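Local coordinates for general stress protein 26 (Bacillus anthracis, PDB 3EC6) that is of unknown function but binds flavin-adenine dinucleotide and belongs to the pyridoxamine 5'-phosphate oxidase-like family, so it is probably a flavin-dependent oxidoreductase, at residues M34-R48 and E87-L101. Sequence-based numbering, arbitrary orientation.
Sequences MFFHEDFVLYVATDR and EEDSTLKNKFWNNSL. With FAD (flavin-adenine dinucleotide), chain B; SO4 (sulfate ion), chain C.
Phe36 and Phe96 lie against each other in opposite directions, each setting its CB over one face of the other's ring. Phe36 CB stands 3.5 Å from the centroid of the Phe96 ring, and Phe96 CB returns the CH-pi contact. The rings are within 17° of parallel but so offset that each faces the other's CB more than the other ring. Tyr43, paired with Phe36 across the hairpin of 34-48, completes an aromatic cluster: its CD2 meets Phe96 CE2 at 3.6 Å, the rings inclined at 35°. With CG anti to the carbonyl carbon (chi1 -67°), Tyr43 sends its ring past Leu92 CD1, and a water links its OH to Glu87 OE1.

Beyond the helix, Asn98 brings ND2 to the edge of the Phe36 ring, 3.4 Å from CZ. The same ND2 donates to Phe96 O, and Asn98 OD1 accepts from Ser100 N in an Asx turn; both bonds fix the amide. Leu101 CD1 then packs on Ala45 CB at 3.6 Å, while Met34, a selenomethionine, lays SE against Ser100 CB and CE near Asn98 ND2.

Charged pairs lie at the margins. Lys95, fully extended, gives NZ to the anti lone pair of Glu38 OE2 (2.8 Å). Arg48 grips Glu88 end-on, NH2 to OE1 at 2.7 Å and NH1 to OE2 at 2.9 Å; the oxygens lie near the guanidinium plane, but the nitrogens sit well out of the carboxylate plane. Arg48 NH2 also donates to Pro111 O.

Helix 90-96 and the turn after it thus pack on one side of the hairpin. Met34 N donates to flavin O4, Ala45 O accepts from N3 and Thr46 OG1 donates to O2, so an apolar, aromatic contact with ion pairs at its margins directly backs strands that hold the flavin's pyrimidine edge.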
loop_
_atom_site.group_PDB
_atom_site.type_symbol
_atom_site.label_atom_id
_atom_site.label_comp_id
_atom_site.label_asym_id
_atom_site.label_seq_id
_atom_site.Cartn_x
_atom_site.Cartn_y
_atom_site.Cartn_z
HETATM N N MSE A 34 -5.985 -7.117 7.453
HETATM C CA MSE A 34 -5.645 -8.523 7.681
HETATM C C MSE A 34 -6.192 -9.376 6.544
HETATM O O MSE A 34 -7.350 -9.254 6.163
HETATM C CB MSE A 34 -6.263 -8.992 8.990
HETATM C CG MSE A 34 -5.736 -8.170 10.081
HETATM SE SE MSE A 34 -6.362 -8.744 11.810
HETATM C CE MSE A 34 -6.876 -10.502 11.343
ATOM N N PHE A 35 -5.372 -10.282 6.032
ATOM C CA PHE A 35 -5.809 -11.130 4.924
ATOM C C PHE A 35 -5.995 -12.581 5.304
ATOM O O PHE A 35 -5.070 -13.212 5.869
ATOM C CB PHE A 35 -4.787 -11.041 3.747
ATOM C CG PHE A 35 -4.851 -9.753 3.009
ATOM C CD1 PHE A 35 -5.612 -9.636 1.845
ATOM C CD2 PHE A 35 -4.169 -8.619 3.523
ATOM C CE1 PHE A 35 -5.682 -8.374 1.154
ATOM C CE2 PHE A 35 -4.284 -7.370 2.839
ATOM C CZ PHE A 35 -5.019 -7.255 1.671
ATOM N N PHE A 36 -7.144 -13.138 4.909
ATOM C CA PHE A 36 -7.394 -14.593 4.988
ATOM C C PHE A 36 -7.447 -15.172 3.595
ATOM O O PHE A 36 -7.299 -14.456 2.620
ATOM C CB PHE A 36 -8.752 -14.828 5.683
ATOM C CG PHE A 36 -8.874 -14.081 6.954
ATOM C CD1 PHE A 36 -8.346 -14.594 8.115
ATOM C CD2 PHE A 36 -9.439 -12.805 6.969
ATOM C CE1 PHE A 36 -8.412 -13.853 9.325
ATOM C CE2 PHE A 36 -9.528 -12.061 8.176
ATOM C CZ PHE A 36 -9.018 -12.588 9.336
ATOM N N HIS A 37 -7.615 -16.490 3.468
ATOM C CA HIS A 37 -7.594 -17.019 2.103
ATOM C C HIS A 37 -8.252 -18.396 2.034
ATOM O O HIS A 37 -8.391 -19.088 3.086
ATOM C CB HIS A 37 -6.144 -17.119 1.599
ATOM C CG HIS A 37 -5.455 -18.314 2.119
ATOM N ND1 HIS A 37 -4.978 -18.380 3.407
ATOM C CD2 HIS A 37 -5.222 -19.528 1.552
ATOM C CE1 HIS A 37 -4.475 -19.586 3.617
ATOM N NE2 HIS A 37 -4.587 -20.291 2.505
ATOM N N GLU A 38 -8.700 -18.728 0.828
ATOM C CA GLU A 38 -9.049 -20.091 0.457
ATOM C C GLU A 38 -8.307 -20.372 -0.820
ATOM O O GLU A 38 -8.604 -19.789 -1.858
ATOM C CB GLU A 38 -10.520 -20.195 0.265
ATOM C CG GLU A 38 -11.155 -20.481 1.604
ATOM C CD GLU A 38 -12.522 -21.068 1.447
ATOM O OE1 GLU A 38 -13.116 -20.904 0.347
ATOM O OE2 GLU A 38 -13.009 -21.684 2.421
ATOM N N ASP A 39 -7.325 -21.257 -0.714
ATOM C CA ASP A 39 -6.362 -21.434 -1.795
ATOM C C ASP A 39 -5.777 -20.056 -2.165
ATOM O O ASP A 39 -5.227 -19.367 -1.299
ATOM C CB ASP A 39 -7.011 -22.149 -2.966
ATOM C CG ASP A 39 -7.322 -23.609 -2.634
ATOM O OD1 ASP A 39 -6.448 -24.287 -2.029
ATOM O OD2 ASP A 39 -8.434 -24.043 -2.975
ATOM N N PHE A 40 -5.850 -19.664 -3.435
ATOM C CA PHE A 40 -5.211 -18.384 -3.803
ATOM C C PHE A 40 -6.173 -17.213 -3.784
ATOM O O PHE A 40 -5.788 -16.083 -4.063
ATOM C CB PHE A 40 -4.537 -18.475 -5.195
ATOM C CG PHE A 40 -3.385 -19.451 -5.228
ATOM C CD1 PHE A 40 -2.212 -19.186 -4.527
ATOM C CD2 PHE A 40 -3.513 -20.662 -5.922
ATOM C CE1 PHE A 40 -1.176 -20.086 -4.515
ATOM C CE2 PHE A 40 -2.449 -21.585 -5.930
ATOM C CZ PHE A 40 -1.284 -21.283 -5.226
ATOM N N VAL A 41 -7.411 -17.471 -3.374
ATOM C CA VAL A 41 -8.412 -16.411 -3.247
ATOM C C VAL A 41 -8.280 -15.745 -1.897
ATOM O O VAL A 41 -8.277 -16.421 -0.862
ATOM C CB VAL A 41 -9.863 -16.978 -3.438
ATOM C CG1 VAL A 41 -10.891 -15.882 -3.188
ATOM C CG2 VAL A 41 -10.002 -17.564 -4.887
ATOM N N LEU A 42 -8.145 -14.416 -1.883
ATOM C CA LEU A 42 -7.883 -13.718 -0.608
ATOM C C LEU A 42 -9.204 -13.120 -0.127
ATOM O O LEU A 42 -10.106 -12.828 -0.899
ATOM C CB LEU A 42 -6.844 -12.566 -0.758
ATOM C CG LEU A 42 -5.490 -13.076 -1.246
ATOM C CD1 LEU A 42 -4.560 -11.879 -1.412
ATOM C CD2 LEU A 42 -4.871 -14.061 -0.277
ATOM N N TYR A 43 -9.313 -12.966 1.193
ATOM C CA TYR A 43 -10.531 -12.360 1.782
ATOM C C TYR A 43 -10.111 -11.392 2.885
ATOM O O TYR A 43 -9.148 -11.664 3.607
ATOM C CB TYR A 43 -11.418 -13.420 2.454
ATOM C CG TYR A 43 -12.052 -14.439 1.495
ATOM C CD1 TYR A 43 -13.312 -14.173 0.916
ATOM C CD2 TYR A 43 -11.376 -15.610 1.137
ATOM C CE1 TYR A 43 -13.921 -15.094 0.004
ATOM C CE2 TYR A 43 -11.944 -16.503 0.222
ATOM C CZ TYR A 43 -13.202 -16.247 -0.330
ATOM O OH TYR A 43 -13.793 -17.115 -1.236
ATOM N N VAL A 44 -10.818 -10.283 3.001
ATOM C CA VAL A 44 -10.568 -9.326 4.096
ATOM C C VAL A 44 -11.926 -9.087 4.776
ATOM O O VAL A 44 -12.945 -8.915 4.100
ATOM C CB VAL A 44 -10.059 -7.996 3.543
ATOM C CG1 VAL A 44 -9.960 -6.940 4.639
ATOM C CG2 VAL A 44 -8.672 -8.215 2.899
ATOM N N ALA A 45 -11.925 -9.097 6.102
ATOM C CA ALA A 45 -13.120 -8.825 6.891
ATOM C C ALA A 45 -13.184 -7.345 7.148
ATOM O O ALA A 45 -12.175 -6.725 7.569
ATOM C CB ALA A 45 -13.040 -9.624 8.202
ATOM N N THR A 46 -14.352 -6.736 6.911
ATOM C CA THR A 46 -14.482 -5.304 7.137
ATOM C C THR A 46 -15.931 -4.937 7.444
ATOM O O THR A 46 -16.830 -5.812 7.383
ATOM C CB THR A 46 -13.845 -4.449 5.989
ATOM O OG1 THR A 46 -13.662 -3.115 6.458
ATOM C CG2 THR A 46 -14.712 -4.464 4.737
ATOM N N ASP A 47 -16.151 -3.653 7.700
ATOM C CA ASP A 47 -17.495 -3.145 7.955
ATOM C C ASP A 47 -18.117 -2.800 6.602
ATOM O O ASP A 47 -17.445 -2.228 5.692
ATOM C CB ASP A 47 -17.360 -1.877 8.810
ATOM C CG ASP A 47 -18.683 -1.133 8.979
ATOM O OD1 ASP A 47 -19.463 -1.475 9.875
ATOM O OD2 ASP A 47 -18.926 -0.175 8.201
ATOM N N ARG A 48 -19.400 -3.128 6.449
ATOM C CA ARG A 48 -20.050 -2.913 5.141
ATOM C C ARG A 48 -20.198 -1.446 4.721
ATOM O O ARG A 48 -20.345 -1.176 3.525
ATOM C CB ARG A 48 -21.388 -3.619 5.042
ATOM C CG ARG A 48 -22.460 -2.968 5.787
ATOM C CD ARG A 48 -23.821 -3.514 5.257
ATOM N NE ARG A 48 -24.034 -4.896 5.693
ATOM C CZ ARG A 48 -24.178 -5.955 4.883
ATOM N NH1 ARG A 48 -24.119 -5.862 3.538
ATOM N NH2 ARG A 48 -24.358 -7.142 5.434
ATOM N N GLU A 87 -18.640 -10.607 -0.185
ATOM C CA GLU A 87 -19.035 -11.985 0.110
ATOM C C GLU A 87 -19.679 -11.942 1.497
ATOM O O GLU A 87 -19.094 -11.415 2.463
ATOM C CB GLU A 87 -17.791 -12.916 0.032
ATOM C CG GLU A 87 -18.054 -14.326 0.555
ATOM C CD GLU A 87 -19.015 -15.115 -0.328
ATOM O OE1 GLU A 87 -18.515 -15.759 -1.276
ATOM O OE2 GLU A 87 -20.235 -15.161 -0.058
ATOM N N GLU A 88 -20.915 -12.456 1.590
ATOM C CA GLU A 88 -21.606 -12.454 2.876
ATOM C C GLU A 88 -21.872 -13.907 3.336
ATOM O O GLU A 88 -22.653 -14.112 4.255
ATOM C CB GLU A 88 -22.936 -11.681 2.807
ATOM C CG GLU A 88 -22.746 -10.256 2.341
ATOM C CD GLU A 88 -23.789 -9.292 2.854
ATOM O OE1 GLU A 88 -24.243 -9.413 4.018
ATOM O OE2 GLU A 88 -24.125 -8.375 2.093
ATOM N N ASP A 89 -21.245 -14.880 2.684
ATOM C CA ASP A 89 -21.404 -16.302 3.051
ATOM C C ASP A 89 -21.101 -16.514 4.541
ATOM O O ASP A 89 -19.999 -16.216 4.999
ATOM C CB ASP A 89 -20.454 -17.121 2.197
ATOM C CG ASP A 89 -20.540 -18.585 2.504
ATOM O OD1 ASP A 89 -21.569 -19.216 2.141
ATOM O OD2 ASP A 89 -19.603 -19.113 3.128
ATOM N N SER A 90 -22.082 -17.023 5.293
ATOM C CA SER A 90 -21.922 -17.254 6.740
ATOM C C SER A 90 -20.801 -18.222 7.071
ATOM O O SER A 90 -20.105 -18.035 8.068
ATOM C CB SER A 90 -23.217 -17.760 7.367
ATOM O OG SER A 90 -24.223 -16.777 7.265
ATOM N N THR A 91 -20.609 -19.235 6.228
ATOM C CA THR A 91 -19.564 -20.237 6.478
ATOM C C THR A 91 -18.181 -19.583 6.418
ATOM O O THR A 91 -17.385 -19.777 7.332
ATOM C CB THR A 91 -19.653 -21.427 5.518
ATOM O OG1 THR A 91 -20.920 -22.060 5.718
ATOM C CG2 THR A 91 -18.524 -22.482 5.795
ATOM N N LEU A 92 -17.923 -18.768 5.386
ATOM C CA LEU A 92 -16.626 -18.092 5.321
ATOM C C LEU A 92 -16.491 -17.049 6.420
ATOM O O LEU A 92 -15.427 -16.931 7.035
ATOM C CB LEU A 92 -16.355 -17.445 3.949
ATOM C CG LEU A 92 -16.187 -18.443 2.837
ATOM C CD1 LEU A 92 -16.215 -17.696 1.450
ATOM C CD2 LEU A 92 -14.921 -19.245 3.024
ATOM N N LYS A 93 -17.564 -16.297 6.708
ATOM C CA LYS A 93 -17.477 -15.279 7.762
ATOM C C LYS A 93 -17.113 -15.935 9.120
ATOM O O LYS A 93 -16.291 -15.418 9.873
ATOM C CB LYS A 93 -18.807 -14.501 7.884
ATOM C CG LYS A 93 -18.876 -13.435 6.776
ATOM C CD LYS A 93 -20.239 -12.849 6.598
ATOM C CE LYS A 93 -20.800 -12.497 7.855
ATOM N NZ LYS A 93 -22.303 -12.252 7.667
ATOM N N ASN A 94 -17.756 -17.058 9.421
ATOM C CA ASN A 94 -17.491 -17.744 10.681
ATOM C C ASN A 94 -16.112 -18.392 10.673
ATOM O O ASN A 94 -15.439 -18.428 11.707
ATOM C CB ASN A 94 -18.588 -18.781 10.966
ATOM C CG ASN A 94 -19.940 -18.142 11.250
ATOM O OD1 ASN A 94 -20.014 -17.015 11.671
ATOM N ND2 ASN A 94 -21.025 -18.900 11.039
ATOM N N LYS A 95 -15.665 -18.847 9.502
ATOM C CA LYS A 95 -14.347 -19.481 9.371
ATOM C C LYS A 95 -13.221 -18.524 9.735
ATOM O O LYS A 95 -12.302 -18.857 10.485
ATOM C CB LYS A 95 -14.172 -20.042 7.945
ATOM C CG LYS A 95 -12.838 -20.715 7.691
ATOM C CD LYS A 95 -12.841 -21.349 6.267
ATOM C CE LYS A 95 -11.465 -21.810 5.875
ATOM N NZ LYS A 95 -11.625 -22.728 4.671
ATOM N N PHE A 96 -13.323 -17.296 9.251
ATOM C CA PHE A 96 -12.225 -16.332 9.381
ATOM C C PHE A 96 -12.359 -15.498 10.643
ATOM O O PHE A 96 -11.425 -14.783 10.968
ATOM C CB PHE A 96 -12.133 -15.420 8.131
ATOM C CG PHE A 96 -11.883 -16.190 6.882
ATOM C CD1 PHE A 96 -10.945 -17.210 6.875
ATOM C CD2 PHE A 96 -12.560 -15.850 5.704
ATOM C CE1 PHE A 96 -10.677 -17.935 5.695
ATOM C CE2 PHE A 96 -12.315 -16.574 4.514
ATOM C CZ PHE A 96 -11.406 -17.613 4.521
ATOM N N TRP A 97 -13.518 -15.547 11.307
ATOM C CA TRP A 97 -13.730 -14.695 12.489
ATOM C C TRP A 97 -12.634 -14.909 13.533
ATOM O O TRP A 97 -12.231 -16.040 13.789
ATOM C CB TRP A 97 -15.106 -14.906 13.130
ATOM C CG TRP A 97 -15.169 -14.064 14.372
ATOM C CD1 TRP A 97 -14.968 -14.491 15.666
ATOM C CD2 TRP A 97 -15.397 -12.635 14.438
ATOM N NE1 TRP A 97 -15.055 -13.408 16.518
ATOM C CE2 TRP A 97 -15.328 -12.271 15.800
ATOM C CE3 TRP A 97 -15.685 -11.643 13.483
ATOM C CZ2 TRP A 97 -15.497 -10.944 16.230
ATOM C CZ3 TRP A 97 -15.876 -10.319 13.921
ATOM C CH2 TRP A 97 -15.789 -9.998 15.287
ATOM N N ASN A 98 -12.154 -13.840 14.152
ATOM C CA ASN A 98 -11.205 -13.975 15.269
ATOM C C ASN A 98 -11.226 -12.672 16.045
ATOM O O ASN A 98 -11.747 -11.664 15.523
ATOM C CB ASN A 98 -9.791 -14.320 14.785
ATOM C CG ASN A 98 -9.168 -13.210 14.009
ATOM O OD1 ASN A 98 -8.515 -12.322 14.577
ATOM N ND2 ASN A 98 -9.436 -13.172 12.702
ATOM N N ASN A 99 -10.637 -12.652 17.224
ATOM C CA ASN A 99 -10.858 -11.489 18.115
ATOM C C ASN A 99 -10.109 -10.217 17.673
ATOM O O ASN A 99 -10.440 -9.117 18.123
ATOM C CB ASN A 99 -10.586 -11.842 19.581
ATOM C CG ASN A 99 -11.664 -12.796 20.151
ATOM O OD1 ASN A 99 -12.782 -12.920 19.584
ATOM N ND2 ASN A 99 -11.346 -13.448 21.268
ATOM N N SER A 100 -9.122 -10.332 16.763
ATOM C CA SER A 100 -8.489 -9.116 16.308
ATOM C C SER A 100 -9.488 -8.231 15.579
ATOM O O SER A 100 -9.350 -6.988 15.599
ATOM C CB SER A 100 -7.314 -9.417 15.376
ATOM O OG SER A 100 -6.416 -10.300 16.065
ATOM N N LEU A 101 -10.507 -8.879 14.984
ATOM C CA LEU A 101 -11.541 -8.117 14.230
ATOM C C LEU A 101 -12.460 -7.279 15.121
ATOM O O LEU A 101 -13.229 -6.440 14.614
ATOM C CB LEU A 101 -12.333 -9.029 13.301
ATOM C CG LEU A 101 -11.491 -9.852 12.319
ATOM C CD1 LEU A 101 -12.464 -10.812 11.598
ATOM C CD2 LEU A 101 -10.858 -8.878 11.324
HETATM P PA FAD B . -13.123 4.284 6.218
HETATM O O1A FAD B . -14.399 3.938 5.463
HETATM O O2A FAD B . -13.263 4.200 7.727
HETATM O O5B FAD B . -12.663 5.836 5.959
HETATM C C5B FAD B . -11.394 6.205 6.445
HETATM C C4B FAD B . -10.659 6.670 5.204
HETATM O O4B FAD B . -11.219 7.938 4.802
HETATM C C3B FAD B . -9.176 6.847 5.512
HETATM O O3B FAD B . -8.416 5.744 5.016
HETATM C C2B FAD B . -8.873 8.219 4.911
HETATM O O2B FAD B . -8.386 8.083 3.585
HETATM C C1B FAD B . -10.220 8.943 4.869
HETATM N N9A FAD B . -10.435 9.757 6.091
HETATM C C8A FAD B . -9.886 9.521 7.332
HETATM N N7A FAD B . -10.305 10.485 8.188
HETATM C C5A FAD B . -11.122 11.325 7.526
HETATM C C6A FAD B . -11.802 12.464 7.956
HETATM N N6A FAD B . -11.451 13.025 9.124
HETATM N N1A FAD B . -12.570 13.152 7.032
HETATM C C2A FAD B . -12.661 12.710 5.714
HETATM N N3A FAD B . -11.979 11.570 5.300
HETATM C C4A FAD B . -11.219 10.887 6.203
HETATM N N1 FAD B . -9.897 -2.542 9.051
HETATM C C2 FAD B . -10.793 -3.530 8.697
HETATM O O2 FAD B . -11.952 -3.148 8.505
HETATM N N3 FAD B . -10.395 -4.834 8.520
HETATM C C4 FAD B . -9.085 -5.203 8.742
HETATM O O4 FAD B . -8.732 -6.406 8.580
HETATM C C4X FAD B . -8.163 -4.227 9.172
HETATM N N5 FAD B . -6.850 -4.601 9.411
HETATM C C5X FAD B . -5.957 -3.627 9.837
HETATM C C6 FAD B . -4.637 -4.043 10.095
HETATM C C7 FAD B . -3.732 -3.053 10.490
HETATM C C7M FAD B . -2.314 -3.485 10.780
HETATM C C8 FAD B . -4.127 -1.705 10.626
HETATM C C8M FAD B . -3.155 -0.606 11.030
HETATM C C9 FAD B . -5.433 -1.303 10.315
HETATM C C9A FAD B . -6.367 -2.284 9.929
HETATM N N10 FAD B . -7.675 -1.910 9.643
HETATM C C10 FAD B . -8.586 -2.903 9.284
HETATM C "C1'" FAD B . -8.152 -0.496 9.600
HETATM C "C2'" FAD B . -8.154 0.116 8.191
HETATM O "O2'" FAD B . -6.839 0.111 7.627
HETATM C "C3'" FAD B . -8.587 1.578 8.321
HETATM O "O3'" FAD B . -9.877 1.568 8.955
HETATM C "C4'" FAD B . -8.666 2.267 6.965
HETATM O "O4'" FAD B . -8.807 3.718 7.097
HETATM C "C5'" FAD B . -9.854 1.717 6.156
HETATM O "O5'" FAD B . -9.937 2.423 4.926
HETATM P P FAD B . -11.437 2.791 4.464
HETATM O O1P FAD B . -11.423 3.779 3.303
HETATM O O2P FAD B . -12.308 1.576 4.310
HETATM O O3P FAD B . -11.807 3.521 5.840
HETATM S S SO4 C . -4.539 -9.080 18.615
HETATM O O1 SO4 C . -5.877 -8.468 18.548
HETATM O O2 SO4 C . -3.538 -8.005 18.609
HETATM O O3 SO4 C . -4.407 -9.880 19.837
HETATM O O4 SO4 C . -4.284 -10.022 17.522
HETATM O O HOH W 1 -16.421 -17.145 -2.100
#